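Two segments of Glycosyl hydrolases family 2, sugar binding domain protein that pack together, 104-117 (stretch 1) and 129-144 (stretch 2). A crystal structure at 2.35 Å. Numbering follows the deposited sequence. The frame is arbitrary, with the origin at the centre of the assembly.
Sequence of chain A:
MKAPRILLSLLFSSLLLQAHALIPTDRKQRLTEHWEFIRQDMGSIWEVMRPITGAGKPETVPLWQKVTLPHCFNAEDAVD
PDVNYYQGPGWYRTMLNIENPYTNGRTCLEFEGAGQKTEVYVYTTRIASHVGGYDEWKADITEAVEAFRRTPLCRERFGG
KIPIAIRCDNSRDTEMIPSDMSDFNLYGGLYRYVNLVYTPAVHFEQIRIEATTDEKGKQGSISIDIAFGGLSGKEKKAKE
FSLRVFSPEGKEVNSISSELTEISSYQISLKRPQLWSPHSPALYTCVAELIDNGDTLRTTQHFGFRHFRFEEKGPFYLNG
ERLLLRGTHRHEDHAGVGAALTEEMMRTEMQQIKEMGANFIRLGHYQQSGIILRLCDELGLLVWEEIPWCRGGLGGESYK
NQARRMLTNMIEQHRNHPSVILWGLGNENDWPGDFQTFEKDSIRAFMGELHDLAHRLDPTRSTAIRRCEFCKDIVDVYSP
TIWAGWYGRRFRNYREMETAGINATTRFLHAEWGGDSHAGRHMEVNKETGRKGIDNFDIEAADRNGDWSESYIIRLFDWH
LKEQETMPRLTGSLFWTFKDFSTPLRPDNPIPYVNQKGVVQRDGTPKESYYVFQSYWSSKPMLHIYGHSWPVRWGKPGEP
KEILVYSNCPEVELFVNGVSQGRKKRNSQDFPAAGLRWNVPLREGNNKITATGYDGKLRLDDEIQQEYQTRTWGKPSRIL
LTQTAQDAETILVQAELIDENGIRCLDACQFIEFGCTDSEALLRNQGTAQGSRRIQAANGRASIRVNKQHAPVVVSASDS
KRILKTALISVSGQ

Stretch 1, residues 104-117: NGRTCLEFEGAGQK
Stretch 2, residues 129-144: SHVGGYDEWKADITEA

The strand that starts at Arg106 pairs antiparallel with strand 137-140, their axes approaching to 4.6 Å with N-to-C directions 148° apart. Leu109 lies opposite Ala139 (CA-CA 5.3 Å) and Phe111 opposite Trp137 (CA-CA 5.5 Å) as hydrogen-bonded pairs: Leu109 N to Ala139 O is 3.0 Å, Ala139 N to Leu109 O 2.9 Å, Phe111 N to Trp137 O 2.9 Å and Trp137 N to Phe111 O 3.2 Å. The non-hydrogen-bonded pairs, Cys108 with Asp140 and Glu110 with Lys138, both have CA-CA distances of 4.4 Å. Ile141 N extends the ladder to Thr107 O at 2.9 Å.

One sheet face carries Leu109, Phe111, Trp137 and Ala139. Phe111 (chi1 m, chi2 87°) and Trp137 (chi1 p, chi2 -76°) form an offset stack, with the phenyl and six-membered ring centroids 4.0 Å apart and planes at 7°. The indole thus leans across its neighbour, and Phe111 CB sits 3.7 Å from the centroid of its five-membered ring, over the face. Ala139 CB meets the phenyl edge, 4.3 Å from Phe111 CE1. Leu109 (m, t) and Ile141 (p, t) continue the apolar contact, Leu109 CG lying 4.2 Å from Ile141 CD1.

On the other face, Cys108 (m) places SG 4.0 Å from Lys138 CD and 3.7 Å from Asp140 OD2. Lys138 (p, t, t, p) carries its end away. Arg106 (m, t, p, chi4 80°) bends to bring its guanidinium to Asp140 (t, chi2 -51°) in a two-pronged salt bridge: NE to OD2 is 3.0 Å, nearly linear at 175°, and NH2 to OD1 is 3.1 Å. Asp140 OD2 lies at the guanidinium edge, near its plane, while Thr142 CB covers one face, 3.3 Å from Arg106 NH2. Asp140 OD1 also accepts from Thr142 N (3.2 Å) and OG1 (2.8 Å). With its proton directed there, Thr142 OG1 (chi1 m) accepts from Thr107 N at 2.6 Å, joining the helix start at 142 to the strand.

Beyond this pair of strands, a cis peptide precedes Gln116, whose O accepts from Gly132 N at 3.0 Å. Its folded side chain (m, m, chi3 -37°) brings NE2 to Tyr134 OH at 3.2 Å; Tyr134 is m, chi2 -83°. Water 2 joins Gln116 OE1 (2.5 Å) to Gly133 N (3.1 Å). An ideal CB on Gly133 would lie 2.9 Å from Gln116 OE1, a clash. Gly133 CA makes a CA-H...O contact with Ala114 O at 3.1 Å, and Lys117 forms a second, antiparallel non-hydrogen-bonded bridge with Val131 of strand 129-131, CA-CA 4.5 Å.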

ATOM      1  N   ASN A 104      -4.296 -20.054  40.197  1.00 67.07           N
ATOM      2  CA  ASN A 104      -3.835 -20.794  39.022  1.00 65.86           C
ATOM      3  C   ASN A 104      -4.889 -20.775  37.917  1.00 61.99           C
ATOM      4  O   ASN A 104      -5.089 -21.755  37.195  1.00 57.86           O
ATOM      5  CB  ASN A 104      -3.450 -22.229  39.388  1.00 65.31           C
ATOM      6  CG  ASN A 104      -2.474 -22.288  40.538  1.00 68.01           C
ATOM      7  OD1 ASN A 104      -2.686 -23.025  41.504  1.00 70.41           O
ATOM      8  ND2 ASN A 104      -1.402 -21.498  40.455  1.00 64.15           N
ATOM      9  N   GLY A 105      -5.599 -19.657  37.811  1.00 61.55           N
ATOM     10  CA  GLY A 105      -6.485 -19.446  36.691  1.00 58.05           C
ATOM     11  C   GLY A 105      -5.702 -19.308  35.402  1.00 56.77           C
ATOM     12  O   GLY A 105      -4.478 -19.151  35.390  1.00 53.12           O
ATOM     13  N   ARG A 106      -6.425 -19.375  34.289  1.00 54.67           N
ATOM     14  CA  ARG A 106      -5.814 -19.303  32.972  1.00 48.97           C
ATOM     15  C   ARG A 106      -6.361 -18.106  32.208  1.00 43.87           C
ATOM     16  O   ARG A 106      -7.544 -17.764  32.325  1.00 46.38           O
ATOM     17  CB  ARG A 106      -6.034 -20.609  32.209  1.00 52.35           C
ATOM     18  CG  ARG A 106      -5.515 -21.805  32.986  1.00 49.40           C
ATOM     19  CD  ARG A 106      -5.036 -22.917  32.084  1.00 53.20           C
ATOM     20  NE  ARG A 106      -3.916 -22.515  31.239  1.00 47.25           N
ATOM     21  CZ  ARG A 106      -2.648 -22.460  31.641  1.00 51.29           C
ATOM     22  NH1 ARG A 106      -2.330 -22.759  32.892  1.00 56.35           N
ATOM     23  NH2 ARG A 106      -1.694 -22.095  30.793  1.00 52.45           N
ATOM     24  N   THR A 107      -5.480 -17.450  31.455  1.00 43.39           N
ATOM     25  CA  THR A 107      -5.810 -16.225  30.740  1.00 46.12           C
ATOM     26  C   THR A 107      -5.639 -16.466  29.250  1.00 39.28           C
ATOM     27  O   THR A 107      -4.565 -16.882  28.804  1.00 42.26           O
ATOM     28  CB  THR A 107      -4.931 -15.039  31.174  1.00 45.69           C
ATOM     29  OG1 THR A 107      -5.020 -14.847  32.588  1.00 43.79           O
ATOM     30  CG2 THR A 107      -5.402 -13.763  30.490  1.00 44.19           C
ATOM     31  N   CYS A 108      -6.691 -16.182  28.488  1.00 40.02           N
ATOM     32  CA  CYS A 108      -6.694 -16.382  27.048  1.00 41.58           C
ATOM     33  C   CYS A 108      -7.142 -15.126  26.324  1.00 42.61           C
ATOM     34  O   CYS A 108      -8.068 -14.429  26.761  1.00 40.75           O
ATOM     35  CB  CYS A 108      -7.616 -17.530  26.648  1.00 39.38           C
ATOM     36  SG  CYS A 108      -6.967 -19.121  27.116  1.00 41.52           S
ATOM     37  N   LEU A 109      -6.484 -14.849  25.207  1.00 40.20           N
ATOM     38  CA  LEU A 109      -7.049 -13.967  24.203  1.00 37.29           C
ATOM     39  C   LEU A 109      -7.931 -14.814  23.301  1.00 34.36           C
ATOM     40  O   LEU A 109      -7.494 -15.848  22.784  1.00 35.43           O
ATOM     41  CB  LEU A 109      -5.955 -13.277  23.403  1.00 30.98           C
ATOM     42  CG  LEU A 109      -5.093 -12.346  24.249  1.00 35.77           C
ATOM     43  CD1 LEU A 109      -3.963 -11.781  23.412  1.00 28.05           C
ATOM     44  CD2 LEU A 109      -5.949 -11.226  24.810  1.00 37.97           C
ATOM     45  N   GLU A 110      -9.177 -14.405  23.161  1.00 31.06           N
ATOM     46  CA  GLU A 110     -10.149 -15.095  22.336  1.00 36.16           C
ATOM     47  C   GLU A 110     -10.371 -14.283  21.071  1.00 34.37           C
ATOM     48  O   GLU A 110     -10.552 -13.060  21.141  1.00 32.00           O
ATOM     49  CB  GLU A 110     -11.471 -15.263  23.083  1.00 36.41           C
ATOM     50  CG  GLU A 110     -11.801 -16.671  23.472  1.00 41.51           C
ATOM     51  CD  GLU A 110     -13.258 -16.813  23.858  1.00 45.11           C
ATOM     52  OE1 GLU A 110     -13.999 -15.810  23.731  1.00 41.19           O
ATOM     53  OE2 GLU A 110     -13.662 -17.917  24.263  1.00 48.58           O
ATOM     54  N   PHE A 111     -10.377 -14.964  19.926  1.00 30.52           N
ATOM     55  CA  PHE A 111     -10.552 -14.326  18.625  1.00 31.07           C
ATOM     56  C   PHE A 111     -11.844 -14.838  18.013  1.00 30.94           C
ATOM     57  O   PHE A 111     -11.936 -16.019  17.657  1.00 33.62           O
ATOM     58  CB  PHE A 111      -9.367 -14.613  17.705  1.00 28.86           C
ATOM     59  CG  PHE A 111      -8.066 -14.098  18.226  1.00 29.00           C
ATOM     60  CD1 PHE A 111      -7.303 -14.865  19.073  1.00 30.13           C
ATOM     61  CD2 PHE A 111      -7.608 -12.845  17.866  1.00 27.34           C
ATOM     62  CE1 PHE A 111      -6.107 -14.393  19.560  1.00 32.76           C
ATOM     63  CE2 PHE A 111      -6.410 -12.362  18.349  1.00 27.02           C
ATOM     64  CZ  PHE A 111      -5.659 -13.130  19.198  1.00 28.99           C
ATOM     65  N   GLU A 112     -12.840 -13.963  17.891  1.00 27.89           N
ATOM     66  CA  GLU A 112     -14.067 -14.360  17.221  1.00 29.88           C
ATOM     67  C   GLU A 112     -13.886 -14.402  15.714  1.00 30.94           C
ATOM     68  O   GLU A 112     -14.726 -14.984  15.016  1.00 28.79           O
ATOM     69  CB  GLU A 112     -15.216 -13.422  17.603  1.00 28.11           C
ATOM     70  CG  GLU A 112     -15.455 -13.390  19.103  1.00 32.44           C
ATOM     71  CD  GLU A 112     -16.676 -12.576  19.513  1.00 34.64           C
ATOM     72  OE1 GLU A 112     -17.360 -12.015  18.636  1.00 34.94           O
ATOM     73  OE2 GLU A 112     -16.947 -12.498  20.729  1.00 34.20           O
ATOM     74  N   GLY A 113     -12.805 -13.813  15.207  1.00 27.35           N
ATOM     75  CA  GLY A 113     -12.477 -13.922  13.801  1.00 29.60           C
ATOM     76  C   GLY A 113     -11.389 -12.956  13.393  1.00 27.25           C
ATOM     77  O   GLY A 113     -11.460 -11.774  13.734  1.00 28.67           O
ATOM     78  N   ALA A 114     -10.383 -13.432  12.665  1.00 24.32           N
ATOM     79  CA  ALA A 114      -9.328 -12.565  12.163  1.00 23.70           C
ATOM     80  C   ALA A 114      -8.800 -13.158  10.867  1.00 26.48           C
ATOM     81  O   ALA A 114      -8.637 -14.379  10.767  1.00 25.91           O
ATOM     82  CB  ALA A 114      -8.195 -12.420  13.185  1.00 26.89           C
ATOM     83  N   GLY A 115      -8.515 -12.301   9.888  1.00 23.45           N
ATOM     84  CA  GLY A 115      -8.090 -12.748   8.575  1.00 25.27           C
ATOM     85  C   GLY A 115      -6.676 -12.328   8.211  1.00 26.67           C
ATOM     86  O   GLY A 115      -6.186 -11.284   8.653  1.00 27.21           O
ATOM     87  N   GLN A 116      -6.004 -13.167   7.425  1.00 25.30           N
ATOM     88  CA  GLN A 116      -6.426 -14.542   7.169  1.00 25.48           C
ATOM     89  C   GLN A 116      -5.563 -15.466   8.030  1.00 25.08           C
ATOM     90  O   GLN A 116      -6.070 -16.388   8.667  1.00 24.64           O
ATOM     91  CB  GLN A 116      -6.313 -14.888   5.682  1.00 23.40           C
ATOM     92  CG  GLN A 116      -7.252 -14.081   4.787  1.00 19.26           C
ATOM     93  CD  GLN A 116      -8.656 -14.586   4.865  1.00 21.29           C
ATOM     94  OE1 GLN A 116      -8.863 -15.787   4.967  1.00 25.09           O
ATOM     95  NE2 GLN A 116      -9.640 -13.679   4.827  1.00 22.36           N
ATOM     96  N   LYS A 117      -4.260 -15.193   8.063  1.00 23.24           N
ATOM     97  CA  LYS A 117      -3.337 -15.848   8.978  1.00 25.74           C
ATOM     98  C   LYS A 117      -3.015 -14.890  10.117  1.00 27.87           C
ATOM     99  O   LYS A 117      -2.890 -13.680   9.902  1.00 28.16           O
ATOM    100  CB  LYS A 117      -2.047 -16.272   8.266  1.00 23.29           C
ATOM    101  CG  LYS A 117      -2.239 -17.006   6.931  1.00 24.50           C
ATOM    102  CD  LYS A 117      -0.912 -17.647   6.486  1.00 23.97           C
ATOM    103  CE  LYS A 117      -1.071 -18.575   5.289  1.00 18.57           C
ATOM    104  NZ  LYS A 117      -1.494 -17.812   4.120  1.00 20.81           N
ATOM    105  N   SER A 129      -0.738 -19.376  16.631  1.00 35.78           N
ATOM    106  CA  SER A 129      -0.943 -18.908  15.276  1.00 34.25           C
ATOM    107  C   SER A 129      -2.172 -19.611  14.727  1.00 34.03           C
ATOM    108  O   SER A 129      -2.573 -20.667  15.217  1.00 30.75           O
ATOM    109  CB  SER A 129       0.297 -19.141  14.404  1.00 37.44           C
ATOM    110  OG  SER A 129       0.816 -20.432  14.615  1.00 46.24           O
ATOM    111  N   HIS A 130      -2.793 -18.985  13.731  1.00 34.29           N
ATOM    112  CA  HIS A 130      -4.044 -19.468  13.176  1.00 29.72           C
ATOM    113  C   HIS A 130      -4.053 -19.220  11.679  1.00 31.46           C
ATOM    114  O   HIS A 130      -3.527 -18.202  11.210  1.00 29.99           O
ATOM    115  CB  HIS A 130      -5.254 -18.781  13.820  1.00 27.17           C
ATOM    116  CG  HIS A 130      -6.562 -19.389  13.419  1.00 29.43           C
ATOM    117  ND1 HIS A 130      -6.981 -20.617  13.882  1.00 27.01           N
ATOM    118  CD2 HIS A 130      -7.532 -18.953  12.582  1.00 26.44           C
ATOM    119  CE1 HIS A 130      -8.153 -20.910  13.350  1.00 27.72           C
ATOM    120  NE2 HIS A 130      -8.509 -19.916  12.558  1.00 30.21           N
ATOM    121  N   VAL A 131      -4.635 -20.160  10.932  1.00 29.93           N
ATOM    122  CA  VAL A 131      -4.870 -20.000   9.500  1.00 26.79           C
ATOM    123  C   VAL A 131      -6.351 -20.251   9.265  1.00 28.63           C
ATOM    124  O   VAL A 131      -6.867 -21.316   9.624  1.00 28.15           O
ATOM    125  CB  VAL A 131      -4.009 -20.952   8.649  1.00 28.89           C
ATOM    126  CG1 VAL A 131      -4.377 -20.809   7.190  1.00 26.03           C
ATOM    127  CG2 VAL A 131      -2.503 -20.665   8.851  1.00 26.03           C
ATOM    128  N   GLY A 132      -7.030 -19.277   8.673  1.00 24.28           N
ATOM    129  CA  GLY A 132      -8.467 -19.330   8.558  1.00 23.54           C
ATOM    130  C   GLY A 132      -9.077 -18.055   9.096  1.00 22.83           C
ATOM    131  O   GLY A 132      -8.935 -17.747  10.283  1.00 23.84           O
ATOM    132  N   GLY A 133      -9.760 -17.307   8.240  1.00 23.28           N
ATOM    133  CA  GLY A 133     -10.258 -16.010   8.623  1.00 22.79           C
ATOM    134  C   GLY A 133     -11.653 -15.982   9.186  1.00 22.72           C
ATOM    135  O   GLY A 133     -12.203 -14.892   9.367  1.00 27.18           O
ATOM    136  N   TYR A 134     -12.266 -17.125   9.466  1.00 23.78           N
ATOM    137  CA  TYR A 134     -13.696 -17.081   9.755  1.00 21.33           C
ATOM    138  C   TYR A 134     -14.146 -17.947  10.916  1.00 23.55           C
ATOM    139  O   TYR A 134     -15.318 -17.862  11.288  1.00 26.54           O
ATOM    140  CB  TYR A 134     -14.488 -17.469   8.498  1.00 23.96           C
ATOM    141  CG  TYR A 134     -14.030 -16.670   7.322  1.00 21.83           C
ATOM    142  CD1 TYR A 134     -14.524 -15.384   7.112  1.00 20.45           C
ATOM    143  CD2 TYR A 134     -13.044 -17.156   6.464  1.00 20.65           C
ATOM    144  CE1 TYR A 134     -14.064 -14.602   6.060  1.00 22.07           C
ATOM    145  CE2 TYR A 134     -12.583 -16.384   5.404  1.00 20.80           C
ATOM    146  CZ  TYR A 134     -13.094 -15.105   5.212  1.00 23.40           C
ATOM    147  OH  TYR A 134     -12.653 -14.324   4.164  1.00 22.37           O
ATOM    148  N   ASP A 135     -13.286 -18.772  11.496  1.00 23.93           N
ATOM    149  CA  ASP A 135     -13.631 -19.569  12.662  1.00 26.12           C
ATOM    150  C   ASP A 135     -13.014 -18.951  13.916  1.00 29.21           C
ATOM    151  O   ASP A 135     -12.115 -18.106  13.845  1.00 26.44           O
ATOM    152  CB  ASP A 135     -13.157 -21.017  12.486  1.00 25.49           C
ATOM    153  CG  ASP A 135     -11.673 -21.117  12.116  1.00 28.29           C
ATOM    154  OD1 ASP A 135     -11.107 -20.126  11.596  1.00 26.82           O
ATOM    155  OD2 ASP A 135     -11.075 -22.192  12.344  1.00 29.03           O
ATOM    156  N   GLU A 136     -13.508 -19.382  15.072  1.00 28.07           N
ATOM    157  CA  GLU A 136     -13.038 -18.863  16.347  1.00 26.30           C
ATOM    158  C   GLU A 136     -11.903 -19.717  16.870  1.00 27.45           C
ATOM    159  O   GLU A 136     -11.846 -20.927  16.630  1.00 28.11           O
ATOM    160  CB  GLU A 136     -14.153 -18.842  17.387  1.00 26.39           C
ATOM    161  CG  GLU A 136     -15.409 -18.180  16.917  1.00 32.74           C
ATOM    162  CD  GLU A 136     -16.436 -18.074  18.014  1.00 35.86           C
ATOM    163  OE1 GLU A 136     -16.488 -18.983  18.866  1.00 40.61           O
ATOM    164  OE2 GLU A 136     -17.174 -17.075  18.030  1.00 30.06           O
ATOM    165  N   TRP A 137     -11.014 -19.077  17.622  1.00 29.59           N
ATOM    166  CA  TRP A 137      -9.830 -19.739  18.153  1.00 32.49           C
ATOM    167  C   TRP A 137      -9.330 -18.883  19.304  1.00 31.73           C
ATOM    168  O   TRP A 137      -9.770 -17.746  19.485  1.00 34.59           O
ATOM    169  CB  TRP A 137      -8.773 -19.932  17.056  1.00 25.80           C
ATOM    170  CG  TRP A 137      -8.415 -18.626  16.361  1.00 29.22           C
ATOM    171  CD1 TRP A 137      -9.153 -17.957  15.425  1.00 25.27           C
ATOM    172  CD2 TRP A 137      -7.223 -17.857  16.552  1.00 26.93           C
ATOM    173  NE1 TRP A 137      -8.502 -16.815  15.034  1.00 26.78           N
ATOM    174  CE2 TRP A 137      -7.314 -16.726  15.714  1.00 28.37           C
ATOM    175  CE3 TRP A 137      -6.096 -18.007  17.361  1.00 27.75           C
ATOM    176  CZ2 TRP A 137      -6.324 -15.748  15.666  1.00 26.74           C
ATOM    177  CZ3 TRP A 137      -5.102 -17.027  17.309  1.00 31.08           C
ATOM    178  CH2 TRP A 137      -5.233 -15.909  16.473  1.00 26.22           C
ATOM    179  N   LYS A 138      -8.405 -19.433  20.086  1.00 34.67           N
ATOM    180  CA  LYS A 138      -7.882 -18.706  21.232  1.00 36.21           C
ATOM    181  C   LYS A 138      -6.377 -18.922  21.358  1.00 35.34           C
ATOM    182  O   LYS A 138      -5.795 -19.820  20.747  1.00 35.99           O
ATOM    183  CB  LYS A 138      -8.595 -19.113  22.527  1.00 38.82           C
ATOM    184  CG  LYS A 138      -8.368 -20.559  22.953  1.00 39.31           C
ATOM    185  CD  LYS A 138      -9.104 -20.849  24.258  1.00 39.10           C
ATOM    186  CE  LYS A 138      -9.095 -22.320  24.576  1.00 40.77           C
ATOM    187  NZ  LYS A 138      -7.697 -22.843  24.539  1.00 37.99           N
ATOM    188  N   ALA A 139      -5.752 -18.076  22.172  1.00 35.92           N
ATOM    189  CA  ALA A 139      -4.335 -18.172  22.502  1.00 36.43           C
ATOM    190  C   ALA A 139      -4.198 -18.094  24.014  1.00 39.26           C
ATOM    191  O   ALA A 139      -4.638 -17.114  24.629  1.00 41.06           O
ATOM    192  CB  ALA A 139      -3.526 -17.055  21.829  1.00 32.15           C
ATOM    193  N   ASP A 140      -3.595 -19.118  24.608  1.00 37.29           N
ATOM    194  CA  ASP A 140      -3.436 -19.195  26.054  1.00 42.06           C
ATOM    195  C   ASP A 140      -2.143 -18.477  26.428  1.00 39.36           C
ATOM    196  O   ASP A 140      -1.047 -18.995  26.196  1.00 41.99           O
ATOM    197  CB  ASP A 140      -3.430 -20.654  26.513  1.00 40.60           C
ATOM    198  CG  ASP A 140      -3.661 -20.800  28.014  1.00 47.22           C
ATOM    199  OD1 ASP A 140      -2.955 -20.122  28.790  1.00 43.51           O
ATOM    200  OD2 ASP A 140      -4.557 -21.590  28.416  1.00 48.26           O
ATOM    201  N   ILE A 141      -2.264 -17.283  27.005  1.00 38.45           N
ATOM    202  CA  ILE A 141      -1.084 -16.475  27.299  1.00 41.33           C
ATOM    203  C   ILE A 141      -0.642 -16.617  28.750  1.00 42.91           C
ATOM    204  O   ILE A 141       0.227 -15.864  29.207  1.00 43.78           O
ATOM    205  CB  ILE A 141      -1.327 -15.005  26.947  1.00 39.53           C
ATOM    206  CG1 ILE A 141      -2.408 -14.432  27.853  1.00 40.74           C
ATOM    207  CG2 ILE A 141      -1.723 -14.874  25.483  1.00 38.15           C
ATOM    208  CD1 ILE A 141      -2.633 -12.975  27.641  1.00 41.97           C
ATOM    209  N   THR A 142      -1.190 -17.599  29.467  1.00 45.00           N
ATOM    210  CA  THR A 142      -1.017 -17.690  30.915  1.00 48.65           C
ATOM    211  C   THR A 142       0.454 -17.803  31.299  1.00 45.25           C
ATOM    212  O   THR A 142       0.949 -17.045  32.142  1.00 48.13           O
ATOM    213  CB  THR A 142      -1.821 -18.883  31.450  1.00 45.53           C
ATOM    214  OG1 THR A 142      -3.213 -18.676  31.182  1.00 43.11           O
ATOM    215  CG2 THR A 142      -1.629 -19.042  32.944  1.00 46.55           C
ATOM    216  N   GLU A 143       1.174 -18.737  30.684  1.00 43.89           N
ATOM    217  CA  GLU A 143       2.557 -18.954  31.083  1.00 51.93           C
ATOM    218  C   GLU A 143       3.466 -17.819  30.631  1.00 50.68           C
ATOM    219  O   GLU A 143       4.426 -17.482  31.333  1.00 52.26           O
ATOM    220  CB  GLU A 143       3.049 -20.306  30.557  1.00 49.02           C
ATOM    221  CG  GLU A 143       2.732 -21.440  31.522  1.00 58.09           C
ATOM    222  CD  GLU A 143       3.009 -21.040  32.976  1.00 71.65           C
ATOM    223  OE1 GLU A 143       2.042 -20.718  33.716  1.00 67.87           O
ATOM    224  OE2 GLU A 143       4.204 -21.025  33.368  1.00 76.53           O
ATOM    225  N   ALA A 144       3.174 -17.202  29.484  1.00 47.59           N
ATOM    226  CA  ALA A 144       4.031 -16.124  29.006  1.00 47.08           C
ATOM    227  C   ALA A 144       3.836 -14.852  29.819  1.00 50.10           C
ATOM    228  O   ALA A 144       4.798 -14.093  30.023  1.00 46.24           O
ATOM    229  CB  ALA A 144       3.770 -15.859  27.526  1.00 39.39           C
TER
HETATM  230  O   HOH W   1     -10.215 -16.392  12.528  1.00 24.94           O
HETATM  231  O   HOH W   2      -9.541 -18.211   5.269  1.00 22.09           O